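Local coordinates for cytoplasmic export protein 1 (Saccharomyces cerevisiae, PDB 3VWA) that binds tRNA and, as part of the nuclear tRNA export machinery, may carry aminoacylated tRNAs from export receptors at the nuclear pore to the translation machinery, at residues S392-T395 with L396-Q399; Q428-D432 with V433-T437; W208-N211 with V212-S216. All coordinates share one frame; numbering follows the deposited sequence.

Contact 1 (S392-T395 with L396-Q399); sequences SDAT and LRLQ
Arg397, one turn into helix 394-407, folds its side chain back over Asp393 and Ala394 at the start of that helix, within the first HEAT repeat. Its CB lies against Ala394 O. CG is set anti to the carbonyl carbon (chi1 -51°), which brings it 3.3 Å from Asp393 O, the same oxygen that accepts from Arg397 N at 3.1 Å in a nearly straight bond. A bend at chi3 (-60°) then turns the guanidinium back along the helix, toward its N-terminal end. One face of the group lies on Ala394, whose CA is 3.5 Å above the plane and offset toward the rim, while Ala394 CB approaches NH2 to 3.7 Å. NH1 stands 3.1 Å from Ser392 O near the guanidinium plane and donates to Asp391 O. NH2 donates to a water 3.2 Å away and forms a salt bridge with Asp430. Asp393 takes the N-cap position; its OD2 accepts from Leu396 N, but that oxygen is crowded by Thr395 in the model, leaving the detail of the cap doubtful. With a leucine in place of Arg397, Asp430 would probably be left without its cationic mate and Asp391 O would lose the NH1 bond. One basic group thus ties the backbone ahead of the helix to a carboxylate on the loop that leads into helix 433-446.

Contact 2 (Q428-D432 with V433-T437); sequences QVDSD and VEIRT
Arg436 and Asp430 meet at an Asx turn followed by a helix N-cap, where the loop after helix 413-427 enters helix 433-446. The guanidinium is turned edge-on to the loop: NH2 donates to Asp430 O at 2.8 Å (166°), the oxygen lying in the guanidinium plane and the donor in the carbonyl plane. Val433 CA sits 3.6 Å above one face of the same group, and NE reaches beyond the loop to form a salt bridge with Asp471. The Asp430 side chain leaves in another direction. OD2 takes Asp432 N on its anti lone pair at 2.9 Å, closing the Asx turn, and is also paired with Arg397. The Asp430 side chain and that of Ile435 cross obliquely, with CG2 of Ile435 3.6 Å from Asp430 CB. Asp432, the N-cap residue, carries CG anti to its own backbone nitrogen (chi1 -170°), swinging OD2 across the helix start, where it accepts from Ile435 N at 3.3 Å and, weakly, from Glu434 N. Asp432 and Glu434 run side by side, pointing the same way, yet their carboxylate planes stand 77° apart; Glu434 is paired with Lys475, which would be expected to ease the proximity of two acidic groups. Val433 O, in the first turn, is gripped from opposite faces of its plane by N and OG1 of Thr437, one turn further on, with Thr437 OG1 2.7 Å from Val433 O.

Contact 3 (W208-N211 with V212-S216); sequences WIVN and VNMIS
Val210 O accepts from Met214 N at 2.9 Å, the shortest backbone bond joining residues 208-211 to 212-216 along helix 209-216. Met214, present as selenomethionine, stays close to the same carbonyl with its side chain: CG is 3.1 Å from Val210 O. Beyond CG the chain is extended, and its terminal CE ends 3.9 Å from Val210 CG1, an apolar touch between two side chains one turn apart. The branch that meets it stands anti to the backbone nitrogen of Val210 (chi1 162°). One residue earlier on each side, Ile209 and Asn213 lie side by side and point the same way, with Ile209 CG2 4.0 Å from Asn213 ND2. That amide passes close to Ile209 O without bonding to it; the oxygen takes Asn213 N instead, at 3.2 Å. Val212 N donates almost straight to Trp208 O at 3.1 Å (170°), and Val212 CG2 rests against the same oxygen at 3.4 Å. Asn211 O completes the series by accepting from Ile215 N. Asn211, Val212 and Ile215 are buried, and Asn211 OD1 takes a weak bond from Arg228; Val210 and Asn213 lie on the exposed side. Val212 packs on Ile195 and Lys196 of helix 186-198, and Ile215 reaches both Leu191 there and Phe225 of helix 222-231. The indole of Trp208 donates from NE1 to Thr232 and touches Thr234 and Trp235 of helix 233-237, so this short helix joins neighbouring helices in what is probably the helical part of the N-terminal kinase-like domain.

In the fold
Contacts 1 and 2 are the starts of two helices, 394-407 and 433-446, that have helix 413-427 between them in sequence; they lie on the same side of the chain's centre, with centres about 11 Å apart, and they touch. Arg397 NH2 of contact 1 forms its salt bridge with Asp430 OD2 of contact 2 at 2.7 Å, and alongside it Ile435 CD1 packs 3.5 Å from Arg397 CB. Leu398 also meets Glu434, so the two helix starts are joined by one charge pair and an apolar seam. Contact 3 lies on the opposite side of the chain's centre, its own centre about 61 Å from that of contact 1 and about 70 Å from that of contact 2, and touches neither.

Contact 1 (S392-T395 with L396-Q399)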
loop_
_atom_site.group_PDB
_atom_site.type_symbol
_atom_site.label_atom_id
_atom_site.label_comp_id
_atom_site.label_asym_id
_atom_site.label_seq_id
_atom_site.Cartn_x
_atom_site.Cartn_y
_atom_site.Cartn_z
ATOM N N SER A 392 17.483 23.125 -16.599
ATOM C CA SER A 392 17.274 24.087 -17.664
ATOM C C SER A 392 15.825 24.335 -17.930
ATOM O O SER A 392 15.477 25.374 -18.466
ATOM C CB SER A 392 17.989 23.659 -18.970
ATOM O OG SER A 392 17.371 22.524 -19.580
ATOM N N ASP A 393 14.974 23.370 -17.597
ATOM C CA ASP A 393 13.527 23.519 -17.800
ATOM C C ASP A 393 12.969 24.349 -16.615
ATOM O O ASP A 393 13.116 23.973 -15.446
ATOM C CB ASP A 393 12.896 22.120 -17.864
ATOM C CG ASP A 393 11.422 22.157 -18.187
ATOM O OD1 ASP A 393 11.007 22.003 -19.376
ATOM O OD2 ASP A 393 10.638 22.399 -17.281
ATOM N N ALA A 394 12.361 25.494 -16.913
ATOM C CA ALA A 394 11.911 26.429 -15.890
ATOM C C ALA A 394 10.786 25.828 -15.075
ATOM O O ALA A 394 10.610 26.135 -13.876
ATOM C CB ALA A 394 11.465 27.736 -16.525
ATOM N N THR A 395 10.044 24.924 -15.694
ATOM C CA THR A 395 8.926 24.280 -14.981
ATOM C C THR A 395 9.437 23.257 -13.938
ATOM O O THR A 395 8.844 23.125 -12.820
ATOM C CB THR A 395 7.874 23.711 -15.958
ATOM O OG1 THR A 395 8.550 22.854 -16.875
ATOM C CG2 THR A 395 7.285 24.811 -16.777
ATOM N N LEU A 396 10.542 22.562 -14.244
ATOM C CA LEU A 396 11.120 21.695 -13.204
ATOM C C LEU A 396 11.678 22.568 -12.058
ATOM O O LEU A 396 11.476 22.255 -10.870
ATOM C CB LEU A 396 12.208 20.761 -13.731
ATOM C CG LEU A 396 12.222 19.294 -13.275
ATOM C CD1 LEU A 396 13.625 18.747 -13.081
ATOM C CD2 LEU A 396 11.377 19.021 -12.037
ATOM N N ARG A 397 12.367 23.654 -12.406
ATOM C CA ARG A 397 12.865 24.587 -11.359
ATOM C C ARG A 397 11.748 25.147 -10.505
ATOM O O ARG A 397 11.836 25.078 -9.276
ATOM C CB ARG A 397 13.647 25.747 -11.956
ATOM C CG ARG A 397 14.720 25.296 -12.903
ATOM C CD ARG A 397 15.777 26.372 -13.075
ATOM N NE ARG A 397 15.289 27.650 -13.612
ATOM C CZ ARG A 397 15.137 27.912 -14.919
ATOM N NH1 ARG A 397 15.371 26.972 -15.844
ATOM N NH2 ARG A 397 14.742 29.102 -15.331
ATOM N N LEU A 398 10.697 25.675 -11.130
ATOM C CA LEU A 398 9.530 26.153 -10.366
ATOM C C LEU A 398 8.938 25.055 -9.484
ATOM O O LEU A 398 8.758 25.240 -8.306
ATOM C CB LEU A 398 8.427 26.710 -11.270
ATOM C CG LEU A 398 7.189 27.342 -10.575
ATOM C CD1 LEU A 398 7.569 28.543 -9.733
ATOM C CD2 LEU A 398 6.087 27.724 -11.597
ATOM N N GLN A 399 8.652 23.887 -10.039
ATOM C CA GLN A 399 8.077 22.870 -9.163
ATOM C C GLN A 399 9.007 22.467 -8.038
ATOM O O GLN A 399 8.523 22.201 -6.933
ATOM C CB GLN A 399 7.567 21.637 -9.897
ATOM C CG GLN A 399 6.401 21.929 -10.828
ATOM C CD GLN A 399 5.228 22.583 -10.114
ATOM O OE1 GLN A 399 4.987 23.737 -10.316
ATOM N NE2 GLN A 399 4.506 21.835 -9.276
HETATM O O HOH W 1 15.260 28.867 -18.447
#

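Contact 2 (Q428-D432 with V433-T437)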
loop_
_atom_site.group_PDB
_atom_site.type_symbol
_atom_site.label_atom_id
_atom_site.label_comp_id
_atom_site.label_asym_id
_atom_site.label_seq_id
_atom_site.Cartn_x
_atom_site.Cartn_y
_atom_site.Cartn_z
ATOM N N GLN A 428 15.979 33.897 -6.928
ATOM C CA GLN A 428 15.380 35.202 -6.881
ATOM C C GLN A 428 15.801 36.095 -8.084
ATOM O O GLN A 428 15.148 37.116 -8.389
ATOM C CB GLN A 428 15.684 35.857 -5.519
ATOM C CG GLN A 428 14.960 37.171 -5.292
ATOM C CD GLN A 428 14.915 37.626 -3.835
ATOM O OE1 GLN A 428 15.805 37.314 -3.012
ATOM N NE2 GLN A 428 13.872 38.392 -3.508
ATOM N N VAL A 429 16.873 35.711 -8.770
ATOM C CA VAL A 429 17.300 36.467 -9.968
ATOM C C VAL A 429 17.106 35.603 -11.253
ATOM O O VAL A 429 17.681 35.854 -12.332
ATOM C CB VAL A 429 18.744 37.041 -9.780
ATOM C CG1 VAL A 429 19.752 35.942 -9.482
ATOM C CG2 VAL A 429 19.196 37.815 -11.010
ATOM N N ASP A 430 16.277 34.573 -11.118
ATOM C CA ASP A 430 16.086 33.600 -12.173
ATOM C C ASP A 430 15.532 34.301 -13.377
ATOM O O ASP A 430 14.722 35.233 -13.240
ATOM C CB ASP A 430 15.094 32.520 -11.700
ATOM C CG ASP A 430 15.145 31.247 -12.547
ATOM O OD1 ASP A 430 15.785 30.278 -12.117
ATOM O OD2 ASP A 430 14.516 31.220 -13.634
ATOM N N SER A 431 15.902 33.811 -14.565
ATOM C CA SER A 431 15.340 34.316 -15.799
ATOM C C SER A 431 13.806 34.233 -15.899
ATOM O O SER A 431 13.206 35.069 -16.544
ATOM C CB SER A 431 16.000 33.626 -17.001
ATOM O OG SER A 431 15.868 32.226 -16.892
ATOM N N ASP A 432 13.169 33.262 -15.244
ATOM C CA ASP A 432 11.712 33.172 -15.216
ATOM C C ASP A 432 11.062 34.029 -14.087
ATOM O O ASP A 432 11.446 33.942 -12.908
ATOM C CB ASP A 432 11.312 31.687 -15.109
ATOM C CG ASP A 432 9.833 31.461 -15.320
ATOM O OD1 ASP A 432 9.439 31.079 -16.437
ATOM O OD2 ASP A 432 9.062 31.630 -14.357
ATOM N N VAL A 433 10.076 34.853 -14.462
ATOM C CA VAL A 433 9.396 35.751 -13.531
ATOM C C VAL A 433 8.615 34.955 -12.489
ATOM O O VAL A 433 8.515 35.344 -11.303
ATOM C CB VAL A 433 8.482 36.778 -14.264
ATOM C CG1 VAL A 433 7.320 36.079 -14.973
ATOM C CG2 VAL A 433 7.937 37.832 -13.294
ATOM N N GLU A 434 8.071 33.826 -12.927
ATOM C CA GLU A 434 7.282 32.992 -12.043
ATOM C C GLU A 434 8.154 32.452 -10.842
ATOM O O GLU A 434 7.732 32.478 -9.680
ATOM C CB GLU A 434 6.558 31.944 -12.871
ATOM C CG GLU A 434 5.381 31.260 -12.193
ATOM C CD GLU A 434 4.235 32.208 -11.856
ATOM O OE1 GLU A 434 4.089 33.254 -12.542
ATOM O OE2 GLU A 434 3.475 31.906 -10.907
ATOM N N ILE A 435 9.387 32.088 -11.140
ATOM C CA ILE A 435 10.327 31.574 -10.184
ATOM C C ILE A 435 10.764 32.672 -9.264
ATOM O O ILE A 435 10.852 32.448 -8.056
ATOM C CB ILE A 435 11.554 30.910 -10.880
ATOM C CG1 ILE A 435 11.109 29.645 -11.616
ATOM C CG2 ILE A 435 12.658 30.563 -9.861
ATOM C CD1 ILE A 435 12.221 28.928 -12.399
ATOM N N ARG A 436 11.046 33.858 -9.819
ATOM C CA ARG A 436 11.300 35.055 -8.978
ATOM C C ARG A 436 10.195 35.401 -7.989
ATOM O O ARG A 436 10.496 35.688 -6.810
ATOM C CB ARG A 436 11.743 36.291 -9.790
ATOM C CG ARG A 436 12.971 35.951 -10.704
ATOM C CD ARG A 436 13.749 37.151 -11.168
ATOM N NE ARG A 436 12.888 38.162 -11.816
ATOM C CZ ARG A 436 12.466 38.137 -13.082
ATOM N NH1 ARG A 436 11.708 39.148 -13.518
ATOM N NH2 ARG A 436 12.802 37.136 -13.913
ATOM N N THR A 437 8.950 35.375 -8.468
ATOM C CA THR A 437 7.744 35.647 -7.674
ATOM C C THR A 437 7.654 34.620 -6.527
ATOM O O THR A 437 7.538 34.997 -5.338
ATOM C CB THR A 437 6.475 35.624 -8.581
ATOM O OG1 THR A 437 6.652 36.539 -9.680
ATOM C CG2 THR A 437 5.179 36.031 -7.824
#

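Contact 3 (W208-N211 with V212-S216)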
loop_
_atom_site.group_PDB
_atom_site.type_symbol
_atom_site.label_atom_id
_atom_site.label_comp_id
_atom_site.label_asym_id
_atom_site.label_seq_id
_atom_site.Cartn_x
_atom_site.Cartn_y
_atom_site.Cartn_z
ATOM N N TRP A 208 -24.048 -18.103 -14.595
ATOM C CA TRP A 208 -23.577 -19.077 -13.607
ATOM C C TRP A 208 -24.705 -19.663 -12.813
ATOM O O TRP A 208 -24.499 -20.585 -12.030
ATOM C CB TRP A 208 -22.546 -18.439 -12.660
ATOM C CG TRP A 208 -21.178 -18.190 -13.295
ATOM C CD1 TRP A 208 -20.836 -18.190 -14.664
ATOM C CD2 TRP A 208 -19.941 -17.874 -12.605
ATOM N NE1 TRP A 208 -19.488 -17.929 -14.839
ATOM C CE2 TRP A 208 -18.896 -17.737 -13.650
ATOM C CE3 TRP A 208 -19.576 -17.727 -11.259
ATOM C CZ2 TRP A 208 -17.565 -17.436 -13.329
ATOM C CZ3 TRP A 208 -18.229 -17.439 -10.958
ATOM C CH2 TRP A 208 -17.266 -17.277 -11.962
ATOM N N ILE A 209 -25.913 -19.116 -12.977
ATOM C CA ILE A 209 -27.018 -19.553 -12.130
ATOM C C ILE A 209 -27.247 -21.063 -12.181
ATOM O O ILE A 209 -27.386 -21.723 -11.147
ATOM C CB ILE A 209 -28.324 -18.763 -12.389
ATOM C CG1 ILE A 209 -28.315 -17.465 -11.578
ATOM C CG2 ILE A 209 -29.524 -19.586 -11.965
ATOM C CD1 ILE A 209 -29.399 -16.472 -11.978
ATOM N N VAL A 210 -27.237 -21.633 -13.372
ATOM C CA VAL A 210 -27.690 -23.006 -13.469
ATOM C C VAL A 210 -26.577 -23.900 -12.989
ATOM O O VAL A 210 -26.819 -24.875 -12.254
ATOM C CB VAL A 210 -28.119 -23.392 -14.891
ATOM C CG1 VAL A 210 -28.152 -24.906 -15.031
ATOM C CG2 VAL A 210 -29.478 -22.769 -15.215
ATOM N N ASN A 211 -25.365 -23.588 -13.424
ATOM C CA ASN A 211 -24.214 -24.374 -13.025
ATOM C C ASN A 211 -24.113 -24.488 -11.503
ATOM O O ASN A 211 -23.992 -25.590 -10.968
ATOM C CB ASN A 211 -22.943 -23.825 -13.675
ATOM C CG ASN A 211 -22.938 -24.043 -15.187
ATOM O OD1 ASN A 211 -23.300 -25.115 -15.653
ATOM N ND2 ASN A 211 -22.536 -23.029 -15.956
ATOM N N VAL A 212 -24.232 -23.365 -10.803
ATOM C CA VAL A 212 -24.150 -23.359 -9.341
ATOM C C VAL A 212 -25.257 -24.196 -8.692
ATOM O O VAL A 212 -25.031 -24.854 -7.651
ATOM C CB VAL A 212 -24.150 -21.911 -8.803
ATOM C CG1 VAL A 212 -24.427 -21.851 -7.306
ATOM C CG2 VAL A 212 -22.823 -21.228 -9.130
ATOM N N ASN A 213 -26.453 -24.168 -9.299
ATOM C CA ASN A 213 -27.580 -24.947 -8.797
ATOM C C ASN A 213 -27.328 -26.419 -8.911
ATOM O O ASN A 213 -27.656 -27.183 -8.020
ATOM C CB ASN A 213 -28.850 -24.621 -9.550
ATOM C CG ASN A 213 -29.508 -23.413 -9.010
ATOM O OD1 ASN A 213 -29.236 -23.006 -7.886
ATOM N ND2 ASN A 213 -30.382 -22.815 -9.799
HETATM N N MSE A 214 -26.732 -26.802 -10.026
HETATM C CA MSE A 214 -26.376 -28.178 -10.281
HETATM C C MSE A 214 -25.471 -28.704 -9.188
HETATM O O MSE A 214 -25.772 -29.740 -8.587
HETATM C CB MSE A 214 -25.711 -28.199 -11.640
HETATM C CG MSE A 214 -26.736 -27.913 -12.742
HETATM SE SE MSE A 214 -25.897 -28.468 -14.442
HETATM C CE MSE A 214 -27.489 -28.680 -15.617
ATOM N N ILE A 215 -24.376 -28.000 -8.899
ATOM C CA ILE A 215 -23.447 -28.483 -7.875
ATOM C C ILE A 215 -24.105 -28.390 -6.501
ATOM O O ILE A 215 -23.818 -29.189 -5.618
ATOM C CB ILE A 215 -22.072 -27.748 -7.851
ATOM C CG1 ILE A 215 -22.204 -26.242 -7.598
ATOM C CG2 ILE A 215 -21.296 -27.983 -9.117
ATOM C CD1 ILE A 215 -20.865 -25.563 -7.361
ATOM N N SER A 216 -25.005 -27.432 -6.340
ATOM C CA SER A 216 -25.694 -27.221 -5.062
ATOM C C SER A 216 -26.557 -28.410 -4.693
ATOM O O SER A 216 -26.753 -28.686 -3.520
ATOM C CB SER A 216 -26.540 -25.956 -5.079
ATOM O OG SER A 216 -25.808 -24.881 -4.553
#